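Actin-related protein 8 (Homo sapiens, PDB 4FO0) binds ATP, has low basal ATPase activity, cannot polymerise, and serves in the INO80 chromatin-remodelling complex, for which it is a proposed core component. Local coordinates at residues Phe362-Phe367 and Gly475-Leu480; Cys275-Gly280 and Gln372-Leu377; Gln74-Leu79 and Phe287-Gln292. One frame throughout, in Å; residues are numbered along the deposited sequence.

Interaction 1: Phe362-Phe367 and Gly475-Leu480; sequences FYPATF and GKALGL. With GOL (glycerol), chain D.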
loop_
_atom_site.group_PDB
_atom_site.type_symbol
_atom_site.label_atom_id
_atom_site.label_comp_id
_atom_site.label_asym_id
_atom_site.label_seq_id
_atom_site.Cartn_x
_atom_site.Cartn_y
_atom_site.Cartn_z
ATOM N N PHE A 362 -6.278 -9.536 10.546
ATOM C CA PHE A 362 -6.500 -9.503 11.981
ATOM C C PHE A 362 -5.873 -10.697 12.694
ATOM O O PHE A 362 -5.686 -10.675 13.918
ATOM C CB PHE A 362 -7.991 -9.391 12.261
ATOM C CG PHE A 362 -8.621 -8.194 11.609
ATOM C CD1 PHE A 362 -8.848 -7.024 12.336
ATOM C CD2 PHE A 362 -8.950 -8.221 10.249
ATOM C CE1 PHE A 362 -9.413 -5.908 11.722
ATOM C CE2 PHE A 362 -9.517 -7.105 9.626
ATOM C CZ PHE A 362 -9.750 -5.949 10.359
ATOM N N TYR A 363 -5.538 -11.723 11.913
ATOM C CA TYR A 363 -4.821 -12.902 12.403
ATOM C C TYR A 363 -3.623 -13.225 11.506
ATOM O O TYR A 363 -3.563 -14.282 10.881
ATOM C CB TYR A 363 -5.772 -14.100 12.521
ATOM C CG TYR A 363 -6.913 -13.800 13.444
ATOM C CD1 TYR A 363 -6.797 -14.018 14.810
ATOM C CD2 TYR A 363 -8.097 -13.249 12.961
ATOM C CE1 TYR A 363 -7.838 -13.711 15.664
ATOM C CE2 TYR A 363 -9.139 -12.941 13.803
ATOM C CZ TYR A 363 -9.004 -13.170 15.160
ATOM O OH TYR A 363 -10.038 -12.873 16.022
ATOM N N PRO A 364 -2.657 -12.302 11.453
ATOM C CA PRO A 364 -1.533 -12.361 10.513
ATOM C C PRO A 364 -0.608 -13.578 10.663
ATOM O O PRO A 364 0.262 -13.779 9.822
ATOM C CB PRO A 364 -0.783 -11.051 10.793
ATOM C CG PRO A 364 -1.228 -10.633 12.132
ATOM C CD PRO A 364 -2.641 -11.062 12.244
ATOM N N ALA A 365 -0.770 -14.379 11.704
ATOM C CA ALA A 365 0.003 -15.613 11.774
ATOM C C ALA A 365 -0.397 -16.487 10.589
ATOM O O ALA A 365 0.343 -17.372 10.164
ATOM C CB ALA A 365 -0.265 -16.327 13.074
ATOM N N THR A 366 -1.591 -16.228 10.070
ATOM C CA THR A 366 -2.158 -16.989 8.963
ATOM C C THR A 366 -1.256 -16.919 7.739
ATOM O O THR A 366 -1.250 -17.823 6.903
ATOM C CB THR A 366 -3.561 -16.442 8.591
ATOM O OG1 THR A 366 -4.393 -16.451 9.750
ATOM C CG2 THR A 366 -4.219 -17.273 7.525
ATOM N N PHE A 367 -0.496 -15.833 7.640
ATOM C CA PHE A 367 0.422 -15.622 6.519
ATOM C C PHE A 367 1.563 -16.615 6.499
ATOM O O PHE A 367 2.189 -16.810 5.460
ATOM C CB PHE A 367 0.946 -14.182 6.503
ATOM C CG PHE A 367 -0.117 -13.180 6.206
ATOM C CD1 PHE A 367 -1.123 -13.484 5.297
ATOM C CD2 PHE A 367 -0.154 -11.969 6.855
ATOM C CE1 PHE A 367 -2.130 -12.570 5.022
ATOM C CE2 PHE A 367 -1.157 -11.051 6.585
ATOM C CZ PHE A 367 -2.143 -11.346 5.669
ATOM N N GLY A 475 9.177 -9.964 16.432
ATOM C CA GLY A 475 9.134 -11.184 15.636
ATOM C C GLY A 475 7.749 -11.796 15.474
ATOM O O GLY A 475 7.516 -12.618 14.570
ATOM N N LYS A 476 6.833 -11.403 16.358
ATOM C CA LYS A 476 5.439 -11.831 16.259
ATOM C C LYS A 476 4.587 -10.781 15.550
ATOM O O LYS A 476 4.700 -9.573 15.799
ATOM C CB LYS A 476 4.858 -12.172 17.633
ATOM C CG LYS A 476 3.348 -12.047 17.718
ATOM C CD LYS A 476 2.680 -13.355 18.128
ATOM C CE LYS A 476 1.169 -13.171 18.283
ATOM N NZ LYS A 476 0.461 -14.435 18.649
ATOM N N ALA A 477 3.744 -11.251 14.643
ATOM C CA ALA A 477 2.927 -10.339 13.871
ATOM C C ALA A 477 1.668 -10.027 14.661
ATOM O O ALA A 477 1.059 -10.904 15.279
ATOM C CB ALA A 477 2.600 -10.912 12.492
ATOM N N LEU A 478 1.296 -8.760 14.613
ATOM C CA LEU A 478 0.253 -8.191 15.432
ATOM C C LEU A 478 -0.938 -7.849 14.553
ATOM O O LEU A 478 -0.799 -7.140 13.558
ATOM C CB LEU A 478 0.801 -6.923 16.092
ATOM C CG LEU A 478 -0.036 -6.277 17.171
ATOM C CD1 LEU A 478 -0.133 -7.244 18.318
ATOM C CD2 LEU A 478 0.606 -4.983 17.595
ATOM N N GLY A 479 -2.111 -8.354 14.911
ATOM C CA GLY A 479 -3.304 -8.085 14.131
ATOM C C GLY A 479 -3.654 -6.606 14.090
ATOM O O GLY A 479 -3.333 -5.830 14.989
ATOM N N LEU A 480 -4.334 -6.213 13.029
ATOM C CA LEU A 480 -4.620 -4.812 12.800
ATOM C C LEU A 480 -5.356 -4.143 13.986
ATOM O O LEU A 480 -4.968 -3.069 14.436
ATOM C CB LEU A 480 -5.381 -4.677 11.488
ATOM C CG LEU A 480 -5.754 -3.274 11.036
ATOM C CD1 LEU A 480 -4.535 -2.396 11.045
ATOM C CD2 LEU A 480 -6.356 -3.349 9.648
HETATM C C1 GOL D . 3.338 -14.996 10.767
HETATM O O1 GOL D . 2.732 -14.597 9.536
HETATM C C2 GOL D . 3.861 -13.839 11.644
HETATM O O2 GOL D . 5.009 -13.287 11.044
HETATM C C3 GOL D . 4.279 -14.323 13.042
HETATM O O3 GOL D . 3.187 -14.386 13.948
#
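Pro364 lays its ring against the extended backbone of Ala477-Gly479, and this is the close-packed part of the contact. Its three ring methylenes meet successive residues: CB touches Ala477 CB at 3.8 Å, CG lies 3.7 Å from Leu478 C, and CD lies 3.6 Å from Gly479 CA. Beyond the ring, Phe362 O receives a CA-H...O contact from Gly479 CA at 3.5 Å. The Phe362 CB starts away from the partner segment, but CG is set anti to the carbonyl carbon (chi1 -57°), and the ring beyond it lies beside Leu480. Leu480 CB sits over one ring face, offset toward the rim, with CE1 of Phe362 as the nearest side-chain atom at 4.2 Å. Phe519 meets the same ring, and Leu480 also packs close to the ATP-binding Val253. The contact loosens beyond Ala477, toward Lys476, which is exposed and poorly ordered, and a glycerol lies between the segments. Glycerol O1 donates to Pro364 O (2.6 Å), whereas the bond from Ala477 N to glycerol O3 is weak at 3.3 Å. An alanine in place of Pro364 would probably open a gap beside Leu478 and Gly479, since CG and CD make those contacts, and give the backbone at the start of the short 3-10 turn more freedom to move. Between the segments themselves the contact rests on apolar packing and a CA-H...O approach; a backbone bond between Leu361 and Leu480 adds a polar tie next to it, and the glycerol bridge, probably a crystallisation additive, need not exist in the cell.

Interaction 2: Cys275-Gly280 and Gln372-Leu377; sequences CLAYGG and QKMTTL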
loop_
_atom_site.group_PDB
_atom_site.type_symbol
_atom_site.label_atom_id
_atom_site.label_comp_id
_atom_site.label_asym_id
_atom_site.label_seq_id
_atom_site.Cartn_x
_atom_site.Cartn_y
_atom_site.Cartn_z
ATOM N N CYS A 275 4.622 0.179 12.882
ATOM C CA CYS A 275 4.590 -0.277 11.515
ATOM C C CYS A 275 4.612 -1.801 11.446
ATOM O O CYS A 275 5.469 -2.457 12.033
ATOM C CB CYS A 275 5.696 0.351 10.673
ATOM S SG CYS A 275 5.363 0.147 8.895
ATOM N N LEU A 276 3.638 -2.353 10.734
ATOM C CA LEU A 276 3.517 -3.792 10.593
ATOM C C LEU A 276 3.912 -4.149 9.177
ATOM O O LEU A 276 3.513 -3.466 8.228
ATOM C CB LEU A 276 2.081 -4.226 10.852
ATOM C CG LEU A 276 1.444 -3.488 12.031
ATOM C CD1 LEU A 276 -0.066 -3.722 12.083
ATOM C CD2 LEU A 276 2.109 -3.917 13.331
ATOM N N ALA A 277 4.694 -5.217 9.050
ATOM C CA ALA A 277 5.213 -5.661 7.765
ATOM C C ALA A 277 4.265 -6.580 6.988
ATOM O O ALA A 277 4.657 -7.664 6.555
ATOM C CB ALA A 277 6.559 -6.350 7.952
ATOM N N TYR A 278 3.029 -6.148 6.795
ATOM C CA TYR A 278 2.137 -6.871 5.906
ATOM C C TYR A 278 1.067 -5.918 5.423
ATOM O O TYR A 278 0.860 -4.877 6.036
ATOM C CB TYR A 278 1.519 -8.067 6.611
ATOM C CG TYR A 278 0.652 -7.684 7.788
ATOM C CD1 TYR A 278 1.149 -7.726 9.097
ATOM C CD2 TYR A 278 -0.658 -7.282 7.598
ATOM C CE1 TYR A 278 0.365 -7.383 10.165
ATOM C CE2 TYR A 278 -1.463 -6.932 8.669
ATOM C CZ TYR A 278 -0.949 -6.980 9.949
ATOM O OH TYR A 278 -1.760 -6.626 11.007
ATOM N N GLY A 279 0.425 -6.268 4.307
ATOM C CA GLY A 279 -0.614 -5.449 3.702
ATOM C C GLY A 279 -1.390 -6.208 2.635
ATOM O O GLY A 279 -1.470 -7.438 2.663
ATOM N N GLY A 280 -1.950 -5.477 1.676
ATOM C CA GLY A 280 -2.783 -6.086 0.653
ATOM C C GLY A 280 -2.185 -7.291 -0.058
ATOM O O GLY A 280 -2.899 -8.223 -0.421
ATOM N N GLN A 372 10.989 -13.350 10.739
ATOM C CA GLN A 372 11.180 -11.982 10.271
ATOM C C GLN A 372 10.697 -10.984 11.294
ATOM O O GLN A 372 9.809 -11.276 12.101
ATOM C CB GLN A 372 10.422 -11.763 8.970
ATOM C CG GLN A 372 10.451 -12.975 8.093
ATOM C CD GLN A 372 11.810 -13.181 7.486
ATOM O OE1 GLN A 372 12.392 -12.247 6.936
ATOM N NE2 GLN A 372 12.338 -14.400 7.594
ATOM N N LYS A 373 11.298 -9.804 11.262
ATOM C CA LYS A 373 10.804 -8.676 12.038
ATOM C C LYS A 373 9.473 -8.269 11.414
ATOM O O LYS A 373 9.411 -7.946 10.231
ATOM C CB LYS A 373 11.813 -7.522 12.003
ATOM C CG LYS A 373 11.473 -6.343 12.905
ATOM C CD LYS A 373 12.477 -5.212 12.694
ATOM C CE LYS A 373 12.049 -3.928 13.380
ATOM N NZ LYS A 373 11.767 -4.147 14.818
ATOM N N MET A 374 8.409 -8.318 12.201
ATOM C CA MET A 374 7.060 -8.103 11.688
ATOM C C MET A 374 6.454 -6.806 12.184
ATOM O O MET A 374 5.584 -6.228 11.543
ATOM C CB MET A 374 6.180 -9.279 12.088
ATOM C CG MET A 374 6.552 -10.530 11.339
ATOM S SD MET A 374 6.015 -10.337 9.631
ATOM C CE MET A 374 7.348 -11.196 8.810
ATOM N N THR A 375 6.937 -6.353 13.332
ATOM C CA THR A 375 6.432 -5.156 13.969
ATOM C C THR A 375 7.590 -4.218 14.263
ATOM O O THR A 375 8.689 -4.654 14.590
ATOM C CB THR A 375 5.704 -5.498 15.274
ATOM O OG1 THR A 375 4.811 -6.598 15.050
ATOM C CG2 THR A 375 4.916 -4.294 15.775
ATOM N N THR A 376 7.335 -2.925 14.141
ATOM C CA THR A 376 8.364 -1.929 14.330
ATOM C C THR A 376 7.813 -0.775 15.121
ATOM O O THR A 376 6.715 -0.298 14.843
ATOM C CB THR A 376 8.811 -1.371 12.999
ATOM O OG1 THR A 376 9.149 -2.453 12.122
ATOM C CG2 THR A 376 10.006 -0.482 13.195
ATOM N N LEU A 377 8.578 -0.332 16.113
ATOM C CA LEU A 377 8.233 0.850 16.891
ATOM C C LEU A 377 9.214 1.951 16.553
ATOM O O LEU A 377 10.220 1.696 15.881
ATOM C CB LEU A 377 8.311 0.526 18.362
ATOM C CG LEU A 377 7.370 -0.619 18.689
ATOM C CD1 LEU A 377 7.663 -1.128 20.072
ATOM C CD2 LEU A 377 5.940 -0.131 18.577
#
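Cys275 and Thr376 face each other as an antiparallel hydrogen-bonded pair, and backbone bonds are the first kind of contact here. Cys275 N gives a nearly straight bond to Thr376 O (2.9 Å, 168° at the hydrogen); the return bond from Thr376 N to Cys275 O is bent to 130° and weak. Past the non-hydrogen-bonded pair Leu276-Thr375, Ala277 N binds Met374 O at 2.8 Å. Two CA-H...O contacts fill in between, Leu276 CA to the same Met374 O at 3.3 Å and Thr375 CA to Cys275 O at 3.5 Å, so each of these two carbonyls is approached by an N-H and a CA-H. Side-chain packing is the second kind. Leu276 and Thr375 lie side by side on one face of the sheet, with Leu276 CD2 3.7 Å from Thr375 CG2. That methyl is anti to the Thr375 backbone N, which puts OG1 beside the N instead; OG1 is hydrogen-bonded to Lys476 O. Cys275 and Thr376 share the other face, their CB atoms 4.3 Å apart. Ala277 CB makes a looser contact with Met374 SD at 4.4 Å. The third kind is polar: Lys373 NZ bonds Thr375 O within its own segment, and Tyr278 OH reaches outside the pair to Leu478 O. Ala277 centres an inverse gamma turn that ends the pairing and leads the chain to Gly279, the N-cap of helix 280-293, and to Gly280, which touches ATP. The arrangement is an edge-strand pairing in the mixed six-stranded sheet of an actin-fold ATPase, where a strand runs out through an inverse gamma turn and a Gly-Gly step into a helix beginning at the nucleotide.

Interaction 3: Gln74-Leu79 and Phe287-Gln292; sequences QRQNGL and FYWLMQ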
loop_
_atom_site.group_PDB
_atom_site.type_symbol
_atom_site.label_atom_id
_atom_site.label_comp_id
_atom_site.label_asym_id
_atom_site.label_seq_id
_atom_site.Cartn_x
_atom_site.Cartn_y
_atom_site.Cartn_z
ATOM N N GLN A 74 2.047 -22.798 11.404
ATOM C CA GLN A 74 1.656 -21.446 11.803
ATOM C C GLN A 74 0.467 -20.962 10.985
ATOM O O GLN A 74 -0.497 -20.406 11.511
ATOM C CB GLN A 74 2.833 -20.482 11.650
ATOM C CG GLN A 74 2.570 -19.060 12.151
ATOM C CD GLN A 74 3.835 -18.215 12.166
ATOM O OE1 GLN A 74 3.981 -17.287 11.385
ATOM N NE2 GLN A 74 4.761 -18.550 13.052
ATOM N N ARG A 75 0.546 -21.200 9.688
ATOM C CA ARG A 75 -0.528 -20.876 8.763
ATOM C C ARG A 75 -1.837 -21.562 9.202
ATOM O O ARG A 75 -2.864 -20.902 9.400
ATOM C CB ARG A 75 -0.080 -21.297 7.363
ATOM C CG ARG A 75 -0.912 -20.825 6.201
ATOM C CD ARG A 75 -0.206 -21.197 4.891
ATOM N NE ARG A 75 1.005 -20.400 4.716
ATOM C CZ ARG A 75 2.234 -20.895 4.591
ATOM N NH1 ARG A 75 2.426 -22.220 4.602
ATOM N NH2 ARG A 75 3.269 -20.053 4.446
ATOM N N GLN A 76 -1.787 -22.882 9.366
ATOM C CA GLN A 76 -2.893 -23.669 9.923
ATOM C C GLN A 76 -3.540 -23.073 11.184
ATOM O O GLN A 76 -4.765 -22.923 11.273
ATOM C CB GLN A 76 -2.386 -25.067 10.287
ATOM C CG GLN A 76 -2.054 -25.935 9.110
ATOM C CD GLN A 76 -3.233 -26.065 8.185
ATOM O OE1 GLN A 76 -3.944 -25.090 7.940
ATOM N NE2 GLN A 76 -3.465 -27.274 7.676
ATOM N N ASN A 77 -2.712 -22.771 12.176
ATOM C CA ASN A 77 -3.224 -22.328 13.458
ATOM C C ASN A 77 -3.861 -20.959 13.361
ATOM O O ASN A 77 -4.852 -20.679 14.039
ATOM C CB ASN A 77 -2.129 -22.376 14.527
ATOM C CG ASN A 77 -1.568 -23.789 14.733
ATOM O OD1 ASN A 77 -2.291 -24.806 14.668
ATOM N ND2 ASN A 77 -0.264 -23.857 14.973
ATOM N N GLY A 78 -3.296 -20.111 12.501
ATOM C CA GLY A 78 -3.870 -18.807 12.220
ATOM C C GLY A 78 -5.246 -18.923 11.579
ATOM O O GLY A 78 -6.187 -18.198 11.935
ATOM N N LEU A 79 -5.365 -19.839 10.624
ATOM C CA LEU A 79 -6.613 -20.015 9.906
ATOM C C LEU A 79 -7.688 -20.542 10.864
ATOM O O LEU A 79 -8.876 -20.270 10.703
ATOM C CB LEU A 79 -6.391 -20.943 8.714
ATOM C CG LEU A 79 -7.572 -21.192 7.781
ATOM C CD1 LEU A 79 -8.033 -19.898 7.147
ATOM C CD2 LEU A 79 -7.200 -22.222 6.725
ATOM N N PHE A 287 -5.276 -15.466 -0.167
ATOM C CA PHE A 287 -6.439 -15.770 -0.989
ATOM C C PHE A 287 -6.115 -16.773 -2.101
ATOM O O PHE A 287 -6.883 -17.686 -2.378
ATOM C CB PHE A 287 -7.013 -14.494 -1.595
ATOM C CG PHE A 287 -8.358 -14.689 -2.227
ATOM C CD1 PHE A 287 -9.371 -15.358 -1.542
ATOM C CD2 PHE A 287 -8.622 -14.202 -3.494
ATOM C CE1 PHE A 287 -10.619 -15.546 -2.116
ATOM C CE2 PHE A 287 -9.871 -14.378 -4.077
ATOM C CZ PHE A 287 -10.874 -15.052 -3.386
ATOM N N TYR A 288 -4.972 -16.601 -2.739
ATOM C CA TYR A 288 -4.529 -17.566 -3.717
ATOM C C TYR A 288 -4.418 -18.963 -3.115
ATOM O O TYR A 288 -4.911 -19.941 -3.671
ATOM C CB TYR A 288 -3.183 -17.140 -4.316
ATOM C CG TYR A 288 -2.603 -18.167 -5.261
ATOM C CD1 TYR A 288 -3.341 -18.641 -6.348
ATOM C CD2 TYR A 288 -1.319 -18.662 -5.073
ATOM C CE1 TYR A 288 -2.814 -19.594 -7.218
ATOM C CE2 TYR A 288 -0.781 -19.600 -5.936
ATOM C CZ TYR A 288 -1.530 -20.062 -7.006
ATOM O OH TYR A 288 -0.977 -20.991 -7.851
ATOM N N TRP A 289 -3.746 -19.054 -1.980
ATOM C CA TRP A 289 -3.519 -20.348 -1.320
ATOM C C TRP A 289 -4.834 -21.001 -0.925
ATOM O O TRP A 289 -5.027 -22.215 -1.100
ATOM C CB TRP A 289 -2.630 -20.165 -0.094
ATOM C CG TRP A 289 -2.632 -21.294 0.917
ATOM C CD1 TRP A 289 -2.099 -22.547 0.765
ATOM C CD2 TRP A 289 -3.163 -21.251 2.247
ATOM N NE1 TRP A 289 -2.280 -23.287 1.912
ATOM C CE2 TRP A 289 -2.934 -22.508 2.837
ATOM C CE3 TRP A 289 -3.819 -20.265 2.995
ATOM C CZ2 TRP A 289 -3.339 -22.810 4.141
ATOM C CZ3 TRP A 289 -4.217 -20.567 4.288
ATOM C CH2 TRP A 289 -3.975 -21.829 4.848
ATOM N N LEU A 290 -5.764 -20.195 -0.426
ATOM C CA LEU A 290 -7.080 -20.719 -0.084
ATOM C C LEU A 290 -7.784 -21.224 -1.341
ATOM O O LEU A 290 -8.327 -22.333 -1.348
ATOM C CB LEU A 290 -7.916 -19.663 0.636
ATOM C CG LEU A 290 -7.337 -19.192 1.970
ATOM C CD1 LEU A 290 -8.054 -17.943 2.519
ATOM C CD2 LEU A 290 -7.389 -20.319 2.959
ATOM N N MET A 291 -7.769 -20.419 -2.404
ATOM C CA MET A 291 -8.407 -20.809 -3.665
ATOM C C MET A 291 -7.818 -22.082 -4.272
ATOM O O MET A 291 -8.532 -22.879 -4.863
ATOM C CB MET A 291 -8.335 -19.693 -4.691
ATOM C CG MET A 291 -9.216 -18.510 -4.366
ATOM S SD MET A 291 -9.282 -17.290 -5.716
ATOM C CE MET A 291 -7.574 -16.831 -5.962
ATOM N N GLN A 292 -6.518 -22.283 -4.150
ATOM C CA GLN A 292 -5.960 -23.531 -4.637
ATOM C C GLN A 292 -6.652 -24.710 -3.971
ATOM O O GLN A 292 -7.059 -25.656 -4.644
ATOM C CB GLN A 292 -4.474 -23.587 -4.379
ATOM C CG GLN A 292 -3.653 -22.863 -5.395
ATOM C CD GLN A 292 -2.182 -22.963 -5.067
ATOM O OE1 GLN A 292 -1.714 -22.385 -4.081
ATOM N NE2 GLN A 292 -1.445 -23.721 -5.872
#
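Helices 74-79 and 287-292, which meet through Arg75, Leu79, Trp289 and Leu290, run almost perpendicular, with a signed crossing angle of -88°. Their axes stay 13.4 Å apart at closest approach, too far for the backbones to touch, and long side chains span the distance. Trp289 spans most of it: CG is anti to the backbone N (chi1 162°), and the indole reaches out toward Arg75 and Leu79. The methylenes of Arg75 lie over one face of the indole, CG 3.5 Å from CH2 of Trp289, and Arg75 CD makes a CH-pi contact 3.6 Å from the centroid of the six-membered ring. Helix 280-293 starts at the nucleotide pocket of the actin fold; this later part of it, packed against helix 71-88, lies away from the annotated sites. The Arg75 chain bends at chi3 (-69°), which carries NE up and away from the ring face. Its CZ stands 5.8 Å from the centroid of the Trp289 five-membered ring, at most a weak cation-pi attraction, while NH2 bonds to Leu66 O. Trp289 was deposited in two conformers, and these contacts belong to one of them. Leu79 and Trp289 meet tip to tip, CD2 of the leucine 3.8 Å from CH2 of the indole. The same Leu79 CD2 touches Leu290 CD2 at 4.2 Å, and helix 353-359 packs on both leucines through Gln356, Glu353 and Ala357.

In the fold
Interactions 1 and 2 are neighbours, their centres about 9 Å apart, joined by two hydrogen bonds from side-chain hydroxyls of interaction 2 to backbone carbonyls of 475-480. Interaction 3 lies about 13 Å from interaction 1, centre to centre, and touches it where Thr366 packs on Arg75 and Gly78. It is about 19 Å from interaction 2, without contact, yet strand 274-276 is followed, after a short turn, by helix 280-293. Along the chain, interaction 3 closes before interaction 1 opens, while interaction 2 crosses both. The chain between 364 and 375 thus ties helix 71-88 to the edge of the six-stranded sheet that carries ATP-binding residues.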